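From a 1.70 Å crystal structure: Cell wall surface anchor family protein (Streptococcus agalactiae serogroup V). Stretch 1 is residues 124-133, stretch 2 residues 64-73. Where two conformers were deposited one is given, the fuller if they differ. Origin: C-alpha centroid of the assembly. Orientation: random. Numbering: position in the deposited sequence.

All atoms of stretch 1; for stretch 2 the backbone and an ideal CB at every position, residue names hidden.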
# COMPACT_ATOMS: atom_id res chain seq x y z
N ALA A 124 -10.38 13.25 11.54
CA ALA A 124 -10.63 12.73 12.87
C ALA A 124 -12.04 12.16 12.87
O ALA A 124 -12.84 12.47 11.99
CB ALA A 124 -10.48 13.83 13.93
N ASN A 125 -12.32 11.33 13.87
CA ASN A 125 -13.64 10.71 14.02
C ASN A 125 -13.96 10.87 15.51
O ASN A 125 -13.37 10.22 16.36
CB ASN A 125 -13.57 9.24 13.59
CG ASN A 125 -14.93 8.55 13.55
OD1 ASN A 125 -15.96 9.15 13.80
ND2 ASN A 125 -14.92 7.26 13.25
N THR A 126 -14.86 11.80 15.79
CA THR A 126 -15.17 12.23 17.15
C THR A 126 -16.69 12.23 17.37
O THR A 126 -17.46 12.18 16.41
CB THR A 126 -14.64 13.65 17.44
OG1 THR A 126 -15.27 14.61 16.57
CG2 THR A 126 -13.11 13.74 17.28
N ASP A 127 -17.12 12.32 18.63
CA ASP A 127 -18.56 12.36 18.93
C ASP A 127 -19.27 13.56 18.32
O ASP A 127 -20.48 13.49 18.05
CB ASP A 127 -18.79 12.40 20.44
CG ASP A 127 -18.52 11.09 21.11
OD1 ASP A 127 -18.25 10.06 20.44
OD2 ASP A 127 -18.59 11.08 22.36
N ASP A 128 -18.54 14.66 18.13
CA ASP A 128 -19.11 15.88 17.58
C ASP A 128 -19.01 15.95 16.06
O ASP A 128 -19.50 16.89 15.44
CB ASP A 128 -18.47 17.11 18.24
CG ASP A 128 -18.89 17.27 19.69
OD1 ASP A 128 -20.02 16.86 20.03
OD2 ASP A 128 -18.09 17.80 20.49
N ALA A 129 -18.35 14.95 15.47
CA ALA A 129 -18.23 14.80 14.00
C ALA A 129 -18.00 13.32 13.68
O ALA A 129 -16.89 12.91 13.30
CB ALA A 129 -17.12 15.69 13.45
N ALA A 130 -19.06 12.52 13.83
CA ALA A 130 -18.93 11.06 13.85
C ALA A 130 -19.32 10.40 12.54
O ALA A 130 -20.27 10.83 11.87
CB ALA A 130 -19.78 10.46 14.98
N PHE A 131 -18.61 9.33 12.21
CA PHE A 131 -18.91 8.50 11.05
C PHE A 131 -18.37 7.09 11.29
O PHE A 131 -17.66 6.86 12.28
CB PHE A 131 -18.32 9.13 9.77
CG PHE A 131 -16.82 9.19 9.76
CD1 PHE A 131 -16.08 8.15 9.18
CD2 PHE A 131 -16.14 10.28 10.32
CE1 PHE A 131 -14.67 8.18 9.18
CE2 PHE A 131 -14.73 10.31 10.31
CZ PHE A 131 -14.01 9.26 9.73
N LEU A 132 -18.72 6.15 10.42
CA LEU A 132 -18.24 4.77 10.53
C LEU A 132 -16.86 4.66 9.89
O LEU A 132 -16.68 4.97 8.71
CB LEU A 132 -19.21 3.77 9.88
CG LEU A 132 -18.77 2.30 9.88
CD1 LEU A 132 -18.80 1.74 11.30
CD2 LEU A 132 -19.63 1.43 8.96
N GLU A 133 -15.90 4.21 10.69
CA GLU A 133 -14.51 4.11 10.28
C GLU A 133 -14.03 2.68 10.42
O GLU A 133 -14.11 2.10 11.51
CB GLU A 133 -13.66 5.06 11.11
CG GLU A 133 -12.15 4.90 10.95
CD GLU A 133 -11.36 5.71 11.98
OE1 GLU A 133 -11.95 6.50 12.75
OE2 GLU A 133 -10.12 5.57 11.99
N UNK A 64 -9.71 -1.74 14.57
CA UNK A 64 -10.77 -1.39 15.50
C UNK A 64 -11.81 -0.50 14.79
O UNK A 64 -11.51 0.62 14.40
CB UNK A 64 -10.19 -0.68 16.73
N UNK A 65 -13.03 -1.02 14.66
CA UNK A 65 -14.12 -0.29 13.99
C UNK A 65 -14.76 0.71 14.95
O UNK A 65 -15.16 0.34 16.06
CB UNK A 65 -15.18 -1.26 13.46
N UNK A 66 -14.86 1.97 14.51
CA UNK A 66 -15.29 3.09 15.35
C UNK A 66 -16.43 3.87 14.74
O UNK A 66 -16.48 4.05 13.53
CB UNK A 66 -14.11 4.03 15.61
N UNK A 67 -17.34 4.32 15.60
CA UNK A 67 -18.24 5.42 15.27
C UNK A 67 -18.04 6.49 16.33
O UNK A 67 -18.30 6.27 17.52
CB UNK A 67 -19.70 4.96 15.20
N UNK A 68 -17.55 7.66 15.90
CA UNK A 68 -17.14 8.71 16.84
C UNK A 68 -16.15 8.07 17.79
O UNK A 68 -15.26 7.34 17.36
CB UNK A 68 -18.33 9.31 17.59
N UNK A 69 -16.33 8.30 19.09
CA UNK A 69 -15.44 7.76 20.11
C UNK A 69 -15.75 6.30 20.44
O UNK A 69 -15.04 5.67 21.23
CB UNK A 69 -15.53 8.61 21.38
N UNK A 70 -16.82 5.77 19.86
CA UNK A 70 -17.33 4.46 20.25
C UNK A 70 -16.77 3.33 19.42
O UNK A 70 -16.56 3.48 18.20
CB UNK A 70 -18.86 4.45 20.15
N UNK A 71 -16.55 2.19 20.06
CA UNK A 71 -16.02 1.01 19.39
C UNK A 71 -17.11 -0.03 19.12
O UNK A 71 -17.95 -0.30 19.99
CB UNK A 71 -14.90 0.39 20.23
N UNK A 72 -17.09 -0.60 17.91
CA UNK A 72 -17.90 -1.77 17.59
C UNK A 72 -17.07 -3.06 17.67
O UNK A 72 -15.90 -3.07 17.30
CB UNK A 72 -18.51 -1.62 16.20
N UNK A 73 -17.69 -4.13 18.15
CA UNK A 73 -16.96 -5.36 18.45
C UNK A 73 -17.23 -6.50 17.49
O UNK A 73 -18.38 -6.78 17.15
CB UNK A 73 -17.30 -5.82 19.87

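At position 64 the ideal CB has nothing of stretch 1 within 5.5 Å, so this stretch sets almost no limit on the residue. It is Lys 64, whose side chain leads away.

Position 65 points its CB sideways, 5.2 Å from CD1 of Leu 132. A branched or longer aliphatic chain could reach the leucine. The residue is Ile 65, and its CG2 packs 3.6 Å from Leu 132 CD1.

Position 66 pairs with Glu 133 in antiparallel fashion: its N donates to Glu 133 O (3.1 Å), and Glu 133 N donates to its O (2.9 Å). The CB lies on the same face as Glu 133, 4.1 Å from Asn 125 ND2 and 4.4 Å from Glu 133 OE1, where a polar or basic residue would suit. Lys 66 is found. Its end leads away from stretch 1 and forms no salt bridge with the glutamate; instead NZ donates to water 1 (NZ to water O 2.7 Å), which in turn donates to Asn 125 O.

Position 67 turns its CB to the face that carries Leu 132, and an extended backbone favours a beta-branched or other aliphatic residue. Ile 67 places CG1 3.8 Å from Leu 132 CD1 and CG2 4.3 Å from Ala 130 CB.

At position 68 the choice is narrow. Phi is positive (54°, with psi -132°), and an ideal CB would lie 2.9 Å from Asp 127 OD1, a clash, and a tight 3.2 Å from both Ala 130 CB and Thr 126 O. Glycine is strongly indicated, and Gly 68 is present, in a type II' turn running from 67 to 70. Its CA approaches Ala 130 CB to 3.7 Å, and its N makes a weak hydrogen bond to Asn 125 OD1 (3.0 Å).

Position 69 offers its N to Asp 127 OD1 (2.9 Å), and its CB sits a tight 3.2 Å from the same oxygen. A small donor such as serine or threonine would suit, as might asparagine. Ser 69, with chi1 in p, adds a second bond to that oxygen, from OG to Asp 127 OD1 at 2.7 Å.

Positions 70, 71 and 73 have open space on this side and admit many residues; they are Lys 70, Thr 71 and Asn 73. Position 72 points toward stretch 1 from farther off, so a long aliphatic chain could extend to Leu 132. Leu 72 does so, its CD1 4.2 Å from Leu 132 CD1.

Stretch 2 64-73: KIKIGSKTLN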
# COMPACT_ATOMS: atom_id res chain seq x y z
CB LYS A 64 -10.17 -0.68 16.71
CG LYS A 64 -11.02 -0.81 17.96
CD LYS A 64 -10.27 -0.39 19.24
CE LYS A 64 -10.07 1.12 19.31
NZ LYS A 64 -9.50 1.54 20.62
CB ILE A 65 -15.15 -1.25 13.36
CG1 ILE A 65 -14.46 -2.14 12.32
CG2 ILE A 65 -16.34 -0.49 12.74
CD1 ILE A 65 -15.39 -3.05 11.53
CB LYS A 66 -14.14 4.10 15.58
CG LYS A 66 -12.83 3.53 16.08
CD LYS A 66 -12.94 3.04 17.52
CE LYS A 66 -13.34 4.15 18.49
NZ LYS A 66 -12.27 5.15 18.75
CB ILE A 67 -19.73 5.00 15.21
CG1 ILE A 67 -19.94 3.92 14.15
CG2 ILE A 67 -20.59 6.21 14.91
CD1 ILE A 67 -21.31 3.23 14.21
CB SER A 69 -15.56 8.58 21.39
OG SER A 69 -16.84 8.38 21.96
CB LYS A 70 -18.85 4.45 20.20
CG LYS A 70 -19.49 5.34 21.24
CD LYS A 70 -20.22 4.53 22.29
CE LYS A 70 -20.94 5.43 23.30
NZ LYS A 70 -22.08 6.21 22.72
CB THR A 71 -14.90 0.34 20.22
OG1 THR A 71 -13.93 1.32 20.60
CG2 THR A 71 -14.25 -0.78 19.45
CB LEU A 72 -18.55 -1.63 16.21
CG LEU A 72 -19.48 -0.44 15.96
CD1 LEU A 72 -20.07 -0.55 14.57
CD2 LEU A 72 -20.60 -0.34 16.99
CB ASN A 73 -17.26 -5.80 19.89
CG ASN A 73 -17.18 -4.65 20.87
OD1 ASN A 73 -18.12 -4.41 21.63
ND2 ASN A 73 -16.07 -3.91 20.84
O HOH W 1 -12.55 7.35 17.14
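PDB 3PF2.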